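Local structure of CRISPR pre-crRNA endoribonuclease Cas5d (Mannheimia succiniciproducens, 3KG4) at residues A[42-47]-A[150-155]; A[188-193]-A[205-210]; A[63-68]-A[111-116]; A[31-36]-A[56-61]. The protein processes pre-crRNA as a metal-independent endoribonuclease of the CRISPR adaptive immune system. All blocks are in the same frame, centred on the assembly; numbering follows the deposited sequence.

In the fold
Following the chain from the N terminus, interaction 4 opens first, at 31-36, and closes when strand 51-60 packs against that loop. Before it closes, helix 35-45 has delivered its far end, 42-47, to interaction 1, which closes only at 150-155; interactions 1 and 4 therefore cross and share the helix. Interaction 3 is nested within the loop of interaction 1 and joins the small mixed sheet to the corner leading into strand 114-124. Interaction 2 follows in series as a late hairpin, its centre about 24 Å from that of interaction 1. Strands 164-167, 7-13, 114-124 and 51-60 have the 4-1-3-2 order of a ferredoxin-like fold, whose sheet the hairpin extends through strand 214-216.

Interaction 1: A[42-47]-A[150-155]; sequences LSAIHW and CFQQPC
The flat A44 carbonyl receives F151 N in its own plane, while Q152 N approaches tilted 21° from it. The F151 ring turns elsewhere: CG is anti to the backbone N (chi1 -179°), which carries the phenyl away toward R144 of helix 135-146. F151 CB itself, placed by the backbone, lies 3.2 Å from A44 O. The Q152 amide brings NE2 to 4.2 Å from A44 CA. Two successive N-H groups thus grip one oxygen, F151 N at 2.9 Å from A44 O and Q152 N in a longer bond of 3.3 Å. This oxygen sits in the last turn of helix 35-45, where H46 departs from helical geometry and the regular helical acceptor pattern ends. In the ferredoxin-like fold of this Cas5 protein, the loop between helix 135-146 and strand 164-167 meets the end of the first helix here. Small A44 lets the loop come close: its CB lies 3.3 Å from Q152 O, with the P154 ring beyond. Alongside, I45 CG1 rests 4.3 Å from C150 CB.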
loop_
_atom_site.group_PDB
_atom_site.type_symbol
_atom_site.label_atom_id
_atom_site.label_comp_id
_atom_site.label_asym_id
_atom_site.label_seq_id
_atom_site.Cartn_x
_atom_site.Cartn_y
_atom_site.Cartn_z
ATOM N N LEU A 42 -2.159 4.265 4.510
ATOM C CA LEU A 42 -2.432 4.005 5.921
ATOM C C LEU A 42 -2.342 5.297 6.774
ATOM O O LEU A 42 -3.200 5.522 7.597
ATOM C CB LEU A 42 -1.484 2.967 6.486
ATOM C CG LEU A 42 -1.503 1.556 5.837
ATOM C CD1 LEU A 42 -0.534 0.617 6.604
ATOM C CD2 LEU A 42 -2.866 0.956 5.796
ATOM N N SER A 43 -1.306 6.099 6.544
ATOM C CA SER A 43 -1.066 7.344 7.246
ATOM C C SER A 43 -2.164 8.393 7.018
ATOM O O SER A 43 -2.437 9.172 7.928
ATOM C CB SER A 43 0.291 7.901 6.830
ATOM O OG SER A 43 1.289 6.962 7.103
ATOM N N ALA A 44 -2.800 8.377 5.846
ATOM C CA ALA A 44 -3.926 9.249 5.500
ATOM C C ALA A 44 -5.168 8.957 6.358
ATOM O O ALA A 44 -5.942 9.877 6.694
ATOM C CB ALA A 44 -4.283 9.105 4.037
ATOM N N ILE A 45 -5.341 7.683 6.706
ATOM C CA ILE A 45 -6.376 7.262 7.654
ATOM C C ILE A 45 -5.972 7.570 9.111
ATOM O O ILE A 45 -6.724 8.187 9.849
ATOM C CB ILE A 45 -6.743 5.769 7.451
ATOM C CG1 ILE A 45 -7.327 5.554 6.047
ATOM C CG2 ILE A 45 -7.743 5.321 8.533
ATOM C CD1 ILE A 45 -7.451 4.083 5.586
ATOM N N HIS A 46 -4.788 7.197 9.540
ATOM C CA HIS A 46 -4.358 7.559 10.876
ATOM C C HIS A 46 -2.877 7.602 10.952
ATOM O O HIS A 46 -2.179 6.655 10.568
ATOM C CB HIS A 46 -4.876 6.597 11.954
ATOM C CG HIS A 46 -4.348 6.894 13.326
ATOM N ND1 HIS A 46 -4.648 8.059 14.002
ATOM C CD2 HIS A 46 -3.507 6.200 14.130
ATOM C CE1 HIS A 46 -4.031 8.060 15.172
ATOM N NE2 HIS A 46 -3.319 6.951 15.269
ATOM N N TRP A 47 -2.370 8.714 11.475
ATOM C CA TRP A 47 -0.977 8.810 11.758
ATOM C C TRP A 47 -0.755 9.796 12.884
ATOM O O TRP A 47 -1.547 10.712 13.056
ATOM C CB TRP A 47 -0.216 9.291 10.519
ATOM C CG TRP A 47 1.224 9.285 10.745
ATOM C CD1 TRP A 47 2.040 8.205 10.751
ATOM C CD2 TRP A 47 2.057 10.409 11.018
ATOM N NE1 TRP A 47 3.318 8.568 11.008
ATOM C CE2 TRP A 47 3.367 9.926 11.163
ATOM C CE3 TRP A 47 1.824 11.780 11.144
ATOM C CZ2 TRP A 47 4.448 10.759 11.429
ATOM C CZ3 TRP A 47 2.899 12.606 11.409
ATOM C CH2 TRP A 47 4.187 12.102 11.545
ATOM N N CYS A 150 -11.420 9.184 6.879
ATOM C CA CYS A 150 -9.998 9.368 6.657
ATOM C C CYS A 150 -9.701 10.788 6.942
ATOM O O CYS A 150 -10.551 11.638 6.761
ATOM C CB CYS A 150 -9.595 9.060 5.205
ATOM S SG CYS A 150 -10.623 9.889 3.932
ATOM N N PHE A 151 -8.484 11.045 7.374
ATOM C CA PHE A 151 -8.052 12.392 7.651
ATOM C C PHE A 151 -7.898 13.191 6.345
ATOM O O PHE A 151 -8.560 14.216 6.168
ATOM C CB PHE A 151 -6.762 12.350 8.472
ATOM C CG PHE A 151 -6.251 13.695 8.834
ATOM C CD1 PHE A 151 -7.071 14.610 9.504
ATOM C CD2 PHE A 151 -4.965 14.068 8.489
ATOM C CE1 PHE A 151 -6.616 15.878 9.827
ATOM C CE2 PHE A 151 -4.493 15.332 8.815
ATOM C CZ PHE A 151 -5.330 16.245 9.481
ATOM N N GLN A 152 -7.030 12.714 5.444
ATOM C CA GLN A 152 -6.923 13.226 4.049
ATOM C C GLN A 152 -7.261 12.056 3.124
ATOM O O GLN A 152 -7.028 10.905 3.493
ATOM C CB GLN A 152 -5.533 13.811 3.717
ATOM C CG GLN A 152 -4.406 13.498 4.727
ATOM C CD GLN A 152 -3.006 13.562 4.135
ATOM O OE1 GLN A 152 -2.779 14.157 3.079
ATOM N NE2 GLN A 152 -2.049 12.940 4.829
ATOM N N GLN A 153 -7.858 12.333 1.964
ATOM C CA GLN A 153 -8.267 11.273 1.038
ATOM C C GLN A 153 -7.021 10.456 0.605
ATOM O O GLN A 153 -6.044 11.023 0.157
ATOM C CB GLN A 153 -9.000 11.845 -0.198
ATOM C CG GLN A 153 -9.321 10.810 -1.332
ATOM C CD GLN A 153 -10.463 9.834 -1.003
ATOM O OE1 GLN A 153 -11.623 10.232 -0.948
ATOM N NE2 GLN A 153 -10.141 8.548 -0.826
ATOM N N PRO A 154 -7.041 9.133 0.818
ATOM C CA PRO A 154 -5.950 8.326 0.236
ATOM C C PRO A 154 -6.058 8.213 -1.299
ATOM O O PRO A 154 -7.136 8.256 -1.876
ATOM C CB PRO A 154 -6.103 6.970 0.930
ATOM C CG PRO A 154 -7.509 6.885 1.343
ATOM C CD PRO A 154 -7.971 8.311 1.616
ATOM N N CYS A 155 -4.899 8.049 -1.931
ATOM C CA CYS A 155 -4.827 7.997 -3.373
ATOM C C CYS A 155 -3.934 6.843 -3.788
ATOM O O CYS A 155 -3.111 6.366 -3.012
ATOM C CB CYS A 155 -4.312 9.318 -3.955
ATOM S SG CYS A 155 -2.587 9.658 -3.719
#

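Interaction 2: A[188-193]-A[205-210]; sequences LGWMLH and FFRAEL
R207 lies across W190 in the antiparallel hairpin formed by strands 186-195 and 203-211. Its CB sits over the six-membered ring of W190, 4.0 Å from that centroid, in a CH-pi contact. CG is anti to the backbone N (chi1 -171°), and a bend at chi2 takes the chain back across the indole. CD then reaches 3.5 Å from G189 O, and NE passes G189 CA. The guanidinium ends above the five-membered ring, off its centre, with CZ 4.8 Å from the centroid in a cation-pi contact. NH1 extends beyond to a salt bridge with D187. Arginine suits this exposed face because its methylenes lie over the indole while the charged end still reaches D187. L188 and G189 both face A208, a classic beta bulge; the positive phi of G189 (82°) suits a residue without CB. M191 and F206 then restore regular pairing with two backbone bonds. Their side chains share the other face with A208, whose small CB lets M191 SD come to 3.6 Å. The F206 and H193 side chains cross at about a right angle, their ring planes 59° apart, and L192 O lies at the F206 edge, near the ring plane, 3.6 Å from CE2.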
loop_
_atom_site.group_PDB
_atom_site.type_symbol
_atom_site.label_atom_id
_atom_site.label_comp_id
_atom_site.label_asym_id
_atom_site.label_seq_id
_atom_site.Cartn_x
_atom_site.Cartn_y
_atom_site.Cartn_z
ATOM N N LEU A 188 8.594 -9.386 -9.898
ATOM C CA LEU A 188 8.326 -7.991 -10.310
ATOM C C LEU A 188 9.614 -7.179 -10.452
ATOM O O LEU A 188 9.579 -6.053 -10.900
ATOM C CB LEU A 188 7.371 -7.332 -9.283
ATOM C CG LEU A 188 5.983 -8.008 -9.293
ATOM C CD1 LEU A 188 5.152 -7.635 -8.124
ATOM C CD2 LEU A 188 5.258 -7.674 -10.578
ATOM N N GLY A 189 10.755 -7.731 -10.047
ATOM C CA GLY A 189 12.022 -7.004 -10.201
ATOM C C GLY A 189 12.227 -6.003 -9.058
ATOM O O GLY A 189 11.569 -6.067 -8.011
ATOM N N TRP A 190 13.149 -5.082 -9.267
ATOM C CA TRP A 190 13.517 -4.121 -8.230
ATOM C C TRP A 190 12.483 -3.000 -8.190
ATOM O O TRP A 190 12.077 -2.483 -9.224
ATOM C CB TRP A 190 14.912 -3.588 -8.507
ATOM C CG TRP A 190 15.948 -4.624 -8.363
ATOM C CD1 TRP A 190 16.642 -5.265 -9.372
ATOM C CD2 TRP A 190 16.415 -5.184 -7.144
ATOM N NE1 TRP A 190 17.502 -6.212 -8.817
ATOM C CE2 TRP A 190 17.379 -6.170 -7.464
ATOM C CE3 TRP A 190 16.130 -4.939 -5.793
ATOM C CZ2 TRP A 190 18.049 -6.871 -6.496
ATOM C CZ3 TRP A 190 16.774 -5.645 -4.850
ATOM C CH2 TRP A 190 17.736 -6.609 -5.198
ATOM N N MET A 191 11.989 -2.686 -7.010
ATOM C CA MET A 191 10.918 -1.690 -6.898
ATOM C C MET A 191 11.281 -0.825 -5.720
ATOM O O MET A 191 11.912 -1.297 -4.776
ATOM C CB MET A 191 9.549 -2.339 -6.586
ATOM C CG MET A 191 8.868 -3.135 -7.703
ATOM S SD MET A 191 7.116 -3.621 -7.466
ATOM C CE MET A 191 6.426 -1.958 -6.917
ATOM N N LEU A 192 10.829 0.427 -5.744
ATOM C CA LEU A 192 10.980 1.296 -4.595
ATOM C C LEU A 192 10.348 0.656 -3.390
ATOM O O LEU A 192 9.214 0.199 -3.498
ATOM C CB LEU A 192 10.255 2.611 -4.876
ATOM C CG LEU A 192 10.411 3.638 -3.751
ATOM C CD1 LEU A 192 11.861 4.145 -3.816
ATOM C CD2 LEU A 192 9.368 4.757 -3.974
ATOM N N HIS A 193 11.096 0.565 -2.283
ATOM C CA HIS A 193 10.553 0.186 -1.000
ATOM C C HIS A 193 10.030 1.508 -0.349
ATOM O O HIS A 193 8.839 1.677 -0.094
ATOM C CB HIS A 193 11.630 -0.457 -0.150
ATOM C CG HIS A 193 11.136 -1.103 1.111
ATOM N ND1 HIS A 193 10.108 -0.584 1.870
ATOM C CD2 HIS A 193 11.550 -2.216 1.761
ATOM C CE1 HIS A 193 9.880 -1.367 2.910
ATOM N NE2 HIS A 193 10.753 -2.361 2.879
ATOM N N PHE A 205 15.439 0.363 -2.475
ATOM C CA PHE A 205 14.717 -0.559 -3.339
ATOM C C PHE A 205 14.681 -1.942 -2.697
ATOM O O PHE A 205 15.476 -2.235 -1.779
ATOM C CB PHE A 205 15.387 -0.633 -4.714
ATOM C CG PHE A 205 15.280 0.642 -5.486
ATOM C CD1 PHE A 205 14.283 0.833 -6.406
ATOM C CD2 PHE A 205 16.191 1.672 -5.252
ATOM C CE1 PHE A 205 14.184 2.030 -7.089
ATOM C CE2 PHE A 205 16.090 2.868 -5.928
ATOM C CZ PHE A 205 15.110 3.046 -6.845
ATOM N N PHE A 206 13.740 -2.756 -3.144
ATOM C CA PHE A 206 13.693 -4.156 -2.702
ATOM C C PHE A 206 13.299 -5.023 -3.903
ATOM O O PHE A 206 12.706 -4.546 -4.881
ATOM C CB PHE A 206 12.736 -4.394 -1.513
ATOM C CG PHE A 206 11.279 -4.428 -1.865
ATOM C CD1 PHE A 206 10.531 -5.590 -1.671
ATOM C CD2 PHE A 206 10.613 -3.298 -2.384
ATOM C CE1 PHE A 206 9.186 -5.640 -1.991
ATOM C CE2 PHE A 206 9.276 -3.340 -2.674
ATOM C CZ PHE A 206 8.546 -4.493 -2.484
ATOM N N ARG A 207 13.584 -6.310 -3.770
ATOM C CA ARG A 207 13.222 -7.269 -4.805
ATOM C C ARG A 207 11.822 -7.736 -4.540
ATOM O O ARG A 207 11.546 -8.489 -3.580
ATOM C CB ARG A 207 14.220 -8.437 -4.880
ATOM C CG ARG A 207 13.994 -9.341 -6.083
ATOM C CD ARG A 207 13.919 -8.605 -7.400
ATOM N NE ARG A 207 14.059 -9.540 -8.520
ATOM C CZ ARG A 207 15.225 -9.979 -8.993
ATOM N NH1 ARG A 207 15.224 -10.858 -10.009
ATOM N NH2 ARG A 207 16.376 -9.556 -8.452
ATOM N N ALA A 208 10.908 -7.289 -5.396
ATOM C CA ALA A 208 9.506 -7.565 -5.218
ATOM C C ALA A 208 9.144 -8.870 -5.907
ATOM O O ALA A 208 9.320 -8.983 -7.103
ATOM C CB ALA A 208 8.675 -6.443 -5.810
ATOM N N GLU A 209 8.603 -9.827 -5.149
ATOM C CA GLU A 209 8.195 -11.107 -5.741
ATOM C C GLU A 209 6.796 -11.460 -5.289
ATOM O O GLU A 209 6.503 -11.478 -4.088
ATOM C CB GLU A 209 9.145 -12.218 -5.378
ATOM C CG GLU A 209 8.592 -13.555 -5.910
ATOM C CD GLU A 209 9.552 -14.711 -5.788
ATOM O OE1 GLU A 209 10.591 -14.563 -5.101
ATOM O OE2 GLU A 209 9.233 -15.773 -6.387
ATOM N N LEU A 210 5.948 -11.693 -6.269
ATOM C CA LEU A 210 4.585 -12.137 -6.052
ATOM C C LEU A 210 4.631 -13.663 -5.888
ATOM O O LEU A 210 5.043 -14.370 -6.802
ATOM C CB LEU A 210 3.785 -11.742 -7.278
ATOM C CG LEU A 210 2.306 -11.515 -7.296
ATOM C CD1 LEU A 210 1.713 -10.848 -6.007
ATOM C CD2 LEU A 210 2.051 -10.678 -8.530
#

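Interaction 3: A[63-68]-A[111-116]; sequences PIRFES and LKDVAY
Backbone pairing joins F66 and L111 as an antiparallel non-hydrogen-bonded pair, and next to it K112 N donates to R65 O over 2.8 Å. The strand 107-112 belongs to a small mixed sheet; at D113 the chain turns a corner with positive phi and enters strand 114-124 of the main sheet. Apolar contact lies on one side: L111 CD2 sits over a face of the F66 ring, 4.0 Å from its centroid, while I64 CG2 touches the same methyl at 3.9 Å. One methyl thus touches both neighbours. Ionic contacts occupy the other side. K112 runs extended until chi4 (77°) turns NZ onto the syn lone pair of E67 OE1, at 2.9 Å. R65 NH2 makes a weaker bridge to D113 OD2, 3.1 Å away and near the guanidinium plane. Water completes the seam, one molecule accepting from R65 N at 2.9 Å and also bound to P63 O and K112 O. K112 reaches E67 on the neighbouring strand, while R65 reaches D113 at the corner. R65 NH1 and K112 NZ lie 6.1 Å apart, so having an acid for each probably offsets their mutual repulsion at this surface.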
loop_
_atom_site.group_PDB
_atom_site.type_symbol
_atom_site.label_atom_id
_atom_site.label_comp_id
_atom_site.label_asym_id
_atom_site.label_seq_id
_atom_site.Cartn_x
_atom_site.Cartn_y
_atom_site.Cartn_z
ATOM N N PRO A 63 -5.878 -8.777 -12.059
ATOM C CA PRO A 63 -4.869 -8.884 -13.099
ATOM C C PRO A 63 -4.224 -7.531 -13.398
ATOM O O PRO A 63 -4.881 -6.511 -13.350
ATOM C CB PRO A 63 -5.657 -9.399 -14.320
ATOM C CG PRO A 63 -6.952 -9.880 -13.771
ATOM C CD PRO A 63 -7.225 -9.072 -12.569
ATOM N N ILE A 64 -2.910 -7.572 -13.589
ATOM C CA ILE A 64 -2.080 -6.417 -13.884
ATOM C C ILE A 64 -2.364 -5.941 -15.314
ATOM O O ILE A 64 -2.068 -6.659 -16.283
ATOM C CB ILE A 64 -0.581 -6.772 -13.645
ATOM C CG1 ILE A 64 -0.395 -7.235 -12.191
ATOM C CG2 ILE A 64 0.337 -5.548 -13.928
ATOM C CD1 ILE A 64 0.974 -7.774 -11.829
ATOM N N ARG A 65 -2.965 -4.753 -15.445
ATOM C CA ARG A 65 -3.328 -4.189 -16.754
ATOM C C ARG A 65 -3.088 -2.686 -16.820
ATOM O O ARG A 65 -3.316 -1.996 -15.839
ATOM C CB ARG A 65 -4.783 -4.479 -17.081
ATOM C CG ARG A 65 -4.920 -5.915 -17.585
ATOM C CD ARG A 65 -6.346 -6.313 -17.875
ATOM N NE ARG A 65 -7.291 -5.744 -16.915
ATOM C CZ ARG A 65 -8.127 -4.744 -17.177
ATOM N NH1 ARG A 65 -8.154 -4.164 -18.382
ATOM N NH2 ARG A 65 -8.931 -4.304 -16.221
ATOM N N PHE A 66 -2.680 -2.204 -17.991
ATOM C CA PHE A 66 -2.232 -0.828 -18.172
ATOM C C PHE A 66 -3.045 -0.125 -19.240
ATOM O O PHE A 66 -3.592 -0.765 -20.155
ATOM C CB PHE A 66 -0.774 -0.805 -18.604
ATOM C CG PHE A 66 0.170 -1.296 -17.567
ATOM C CD1 PHE A 66 0.592 -0.467 -16.556
ATOM C CD2 PHE A 66 0.704 -2.581 -17.627
ATOM C CE1 PHE A 66 1.493 -0.909 -15.610
ATOM C CE2 PHE A 66 1.572 -3.014 -16.648
ATOM C CZ PHE A 66 1.979 -2.169 -15.660
ATOM N N GLU A 67 -3.138 1.190 -19.127
ATOM C CA GLU A 67 -3.771 2.027 -20.158
ATOM C C GLU A 67 -2.991 3.337 -20.216
ATOM O O GLU A 67 -2.622 3.886 -19.166
ATOM C CB GLU A 67 -5.249 2.265 -19.790
ATOM C CG GLU A 67 -6.095 3.059 -20.775
ATOM C CD GLU A 67 -7.510 3.347 -20.217
ATOM O OE1 GLU A 67 -8.216 2.405 -19.801
ATOM O OE2 GLU A 67 -7.921 4.523 -20.160
ATOM N N SER A 68 -2.686 3.814 -21.424
ATOM C CA SER A 68 -2.183 5.175 -21.601
ATOM C C SER A 68 -3.365 6.167 -21.496
ATOM O O SER A 68 -4.337 6.047 -22.249
ATOM C CB SER A 68 -1.481 5.346 -22.955
ATOM O OG SER A 68 -0.906 6.644 -23.037
ATOM N N LEU A 111 -2.057 1.850 -14.216
ATOM C CA LEU A 111 -2.783 0.620 -13.962
ATOM C C LEU A 111 -4.242 0.887 -14.061
ATOM O O LEU A 111 -4.725 1.979 -13.702
ATOM C CB LEU A 111 -2.438 0.072 -12.578
ATOM C CG LEU A 111 -1.018 -0.478 -12.428
ATOM C CD1 LEU A 111 -0.662 -0.585 -10.935
ATOM C CD2 LEU A 111 -0.823 -1.857 -13.148
ATOM N N LYS A 112 -4.969 -0.117 -14.515
ATOM C CA LYS A 112 -6.407 -0.062 -14.559
ATOM C C LYS A 112 -7.015 -1.159 -13.679
ATOM O O LYS A 112 -6.564 -2.301 -13.714
ATOM C CB LYS A 112 -6.861 -0.220 -16.013
ATOM C CG LYS A 112 -8.323 -0.171 -16.226
ATOM C CD LYS A 112 -8.653 -0.337 -17.714
ATOM C CE LYS A 112 -10.107 0.015 -17.972
ATOM N NZ LYS A 112 -10.261 1.501 -17.983
ATOM N N ASP A 113 -8.052 -0.789 -12.924
ATOM C CA ASP A 113 -8.902 -1.723 -12.162
ATOM C C ASP A 113 -8.101 -2.556 -11.163
ATOM O O ASP A 113 -7.919 -3.765 -11.322
ATOM C CB ASP A 113 -9.708 -2.632 -13.082
ATOM C CG ASP A 113 -10.742 -1.870 -13.906
ATOM O OD1 ASP A 113 -11.393 -0.913 -13.388
ATOM O OD2 ASP A 113 -10.919 -2.270 -15.078
ATOM N N VAL A 114 -7.607 -1.888 -10.140
ATOM C CA VAL A 114 -6.726 -2.511 -9.194
ATOM C C VAL A 114 -7.481 -2.759 -7.891
ATOM O O VAL A 114 -8.429 -2.032 -7.567
ATOM C CB VAL A 114 -5.504 -1.607 -8.837
ATOM C CG1 VAL A 114 -4.663 -1.312 -10.051
ATOM C CG2 VAL A 114 -5.943 -0.295 -8.184
ATOM N N ALA A 115 -6.987 -3.730 -7.142
ATOM C CA ALA A 115 -7.383 -3.948 -5.761
ATOM C C ALA A 115 -6.315 -4.712 -5.025
ATOM O O ALA A 115 -5.748 -5.699 -5.539
ATOM C CB ALA A 115 -8.707 -4.700 -5.710
ATOM N N TYR A 116 -6.069 -4.284 -3.798
ATOM C CA TYR A 116 -5.071 -4.904 -2.963
ATOM C C TYR A 116 -5.583 -5.117 -1.545
ATOM O O TYR A 116 -6.533 -4.461 -1.125
ATOM C CB TYR A 116 -3.805 -4.056 -2.877
ATOM C CG TYR A 116 -3.308 -3.537 -4.225
ATOM C CD1 TYR A 116 -2.504 -4.328 -5.050
ATOM C CD2 TYR A 116 -3.646 -2.271 -4.676
ATOM C CE1 TYR A 116 -2.090 -3.871 -6.260
ATOM C CE2 TYR A 116 -3.207 -1.812 -5.925
ATOM C CZ TYR A 116 -2.414 -2.609 -6.689
ATOM O OH TYR A 116 -1.983 -2.189 -7.935
HETATM O O HOH W 1 -7.472 -5.603 -13.396
HETATM O O HOH W 2 -4.395 -3.763 -13.101
#

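Interaction 4: A[31-36]-A[56-61]; sequences DVITPS and DKIYVL
Between V32-I33 and the strand residues I58 and V60 the backbones stay well apart, with V32 CA 7.4 Å from V60 CA, so side chains bridge the gap. V32 CG1 meets V60 CG2 at 3.8 Å, the two side chains crossing at about a right angle. Next to them the CG2 branches of I33 and I58 touch at 3.6 Å where the side chains cross at a slant. I58 places CG2 anti to its backbone N, toward I33, and CG1 beside that N (chi1 -63°). CD1 continues toward the loop, 3.5 Å from I33 O, and reaches P35 CD at 4.3 Å. Beta-branched residues suit this extended strand, and alternation puts I58 and V60 on the buried face, while K57 and Y59 point to the opposite one. P35 is in the first turn of helix 35-45, where a proline's missing N-H costs no helical bond, and T34 at the N-cap position bonds A37 N through OG1. The contact thus packs the loop leading into the first helix of the ferredoxin-like fold, and that helix's first residue, onto the sheet, with M191 and I215 adding to the cover of V32. The side chains that meet are all aliphatic, so the contact should rest mainly on shape fit and exclusion of water.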
loop_
_atom_site.group_PDB
_atom_site.type_symbol
_atom_site.label_atom_id
_atom_site.label_comp_id
_atom_site.label_asym_id
_atom_site.label_seq_id
_atom_site.Cartn_x
_atom_site.Cartn_y
_atom_site.Cartn_z
ATOM N N ASP A 31 4.024 -2.209 -11.666
ATOM C CA ASP A 31 2.988 -3.219 -11.861
ATOM C C ASP A 31 2.025 -3.347 -10.705
ATOM O O ASP A 31 0.900 -3.807 -10.914
ATOM C CB ASP A 31 3.613 -4.624 -12.098
ATOM C CG ASP A 31 4.362 -4.730 -13.379
ATOM O OD1 ASP A 31 4.548 -3.709 -14.071
ATOM O OD2 ASP A 31 4.734 -5.885 -13.748
ATOM N N VAL A 32 2.459 -2.946 -9.518
ATOM C CA VAL A 32 1.666 -3.041 -8.292
ATOM C C VAL A 32 2.033 -1.858 -7.390
ATOM O O VAL A 32 3.034 -1.153 -7.590
ATOM C CB VAL A 32 1.982 -4.349 -7.502
ATOM C CG1 VAL A 32 1.734 -5.647 -8.399
ATOM C CG2 VAL A 32 3.439 -4.357 -7.024
ATOM N N ILE A 33 1.236 -1.704 -6.345
ATOM C CA ILE A 33 1.514 -0.728 -5.319
ATOM C C ILE A 33 2.849 -0.967 -4.584
ATOM O O ILE A 33 3.250 -2.111 -4.294
ATOM C CB ILE A 33 0.283 -0.652 -4.333
ATOM C CG1 ILE A 33 0.430 0.539 -3.377
ATOM C CG2 ILE A 33 0.188 -1.945 -3.537
ATOM C CD1 ILE A 33 -0.864 0.949 -2.676
ATOM N N THR A 34 3.566 0.127 -4.333
ATOM C CA THR A 34 4.784 0.111 -3.585
ATOM C C THR A 34 4.460 0.147 -2.099
ATOM O O THR A 34 3.385 0.613 -1.722
ATOM C CB THR A 34 5.644 1.358 -3.911
ATOM O OG1 THR A 34 4.846 2.545 -3.700
ATOM C CG2 THR A 34 6.125 1.314 -5.404
ATOM N N PRO A 35 5.398 -0.321 -1.246
ATOM C CA PRO A 35 5.281 -0.162 0.194
ATOM C C PRO A 35 5.097 1.323 0.545
ATOM O O PRO A 35 4.300 1.660 1.400
ATOM C CB PRO A 35 6.630 -0.659 0.697
ATOM C CG PRO A 35 7.026 -1.735 -0.384
ATOM C CD PRO A 35 6.553 -1.154 -1.639
ATOM N N SER A 36 5.858 2.187 -0.147
ATOM C CA SER A 36 5.806 3.642 0.029
ATOM C C SER A 36 4.382 4.189 -0.131
ATOM O O SER A 36 3.863 4.897 0.752
ATOM C CB SER A 36 6.766 4.301 -0.983
ATOM O OG SER A 36 6.960 5.652 -0.654
ATOM N N ASP A 56 3.940 -5.131 5.762
ATOM C CA ASP A 56 4.393 -6.531 5.854
ATOM C C ASP A 56 4.062 -7.334 4.600
ATOM O O ASP A 56 4.891 -8.126 4.106
ATOM C CB ASP A 56 3.786 -7.193 7.084
ATOM C CG ASP A 56 4.191 -6.510 8.356
ATOM O OD1 ASP A 56 5.404 -6.362 8.576
ATOM O OD2 ASP A 56 3.285 -6.088 9.124
ATOM N N LYS A 57 2.851 -7.212 4.121
ATOM C CA LYS A 57 2.445 -7.967 2.938
ATOM C C LYS A 57 1.576 -7.095 2.043
ATOM O O LYS A 57 0.804 -6.286 2.523
ATOM C CB LYS A 57 1.673 -9.238 3.341
ATOM C CG LYS A 57 2.490 -10.275 4.151
ATOM C CD LYS A 57 1.621 -11.456 4.518
ATOM C CE LYS A 57 2.408 -12.636 5.171
ATOM N NZ LYS A 57 1.338 -13.644 5.530
ATOM N N ILE A 58 1.669 -7.298 0.744
ATOM C CA ILE A 58 0.741 -6.712 -0.200
ATOM C C ILE A 58 0.122 -7.852 -0.990
ATOM O O ILE A 58 0.825 -8.545 -1.725
ATOM C CB ILE A 58 1.480 -5.733 -1.201
ATOM C CG1 ILE A 58 2.100 -4.552 -0.429
ATOM C CG2 ILE A 58 0.540 -5.308 -2.287
ATOM C CD1 ILE A 58 3.243 -3.823 -1.203
ATOM N N TYR A 59 -1.184 -8.032 -0.846
ATOM C CA TYR A 59 -1.942 -8.986 -1.636
ATOM C C TYR A 59 -2.459 -8.322 -2.888
ATOM O O TYR A 59 -3.159 -7.312 -2.808
ATOM C CB TYR A 59 -3.142 -9.494 -0.859
ATOM C CG TYR A 59 -2.829 -10.207 0.416
ATOM C CD1 TYR A 59 -2.846 -11.602 0.493
ATOM C CD2 TYR A 59 -2.504 -9.493 1.564
ATOM C CE1 TYR A 59 -2.587 -12.247 1.724
ATOM C CE2 TYR A 59 -2.218 -10.118 2.752
ATOM C CZ TYR A 59 -2.290 -11.489 2.846
ATOM O OH TYR A 59 -2.021 -12.051 4.083
ATOM N N VAL A 60 -2.156 -8.904 -4.039
ATOM C CA VAL A 60 -2.552 -8.368 -5.327
ATOM C C VAL A 60 -3.705 -9.183 -5.856
ATOM O O VAL A 60 -3.531 -10.366 -6.169
ATOM C CB VAL A 60 -1.420 -8.438 -6.366
ATOM C CG1 VAL A 60 -1.898 -7.872 -7.680
ATOM C CG2 VAL A 60 -0.230 -7.690 -5.876
ATOM N N LEU A 61 -4.860 -8.531 -6.007
ATOM C CA LEU A 61 -6.149 -9.220 -6.214
ATOM C C LEU A 61 -6.609 -9.276 -7.660
ATOM O O LEU A 61 -7.377 -10.162 -8.032
ATOM C CB LEU A 61 -7.241 -8.535 -5.374
ATOM C CG LEU A 61 -6.955 -8.455 -3.882
ATOM C CD1 LEU A 61 -8.114 -7.782 -3.153
ATOM C CD2 LEU A 61 -6.699 -9.864 -3.351
#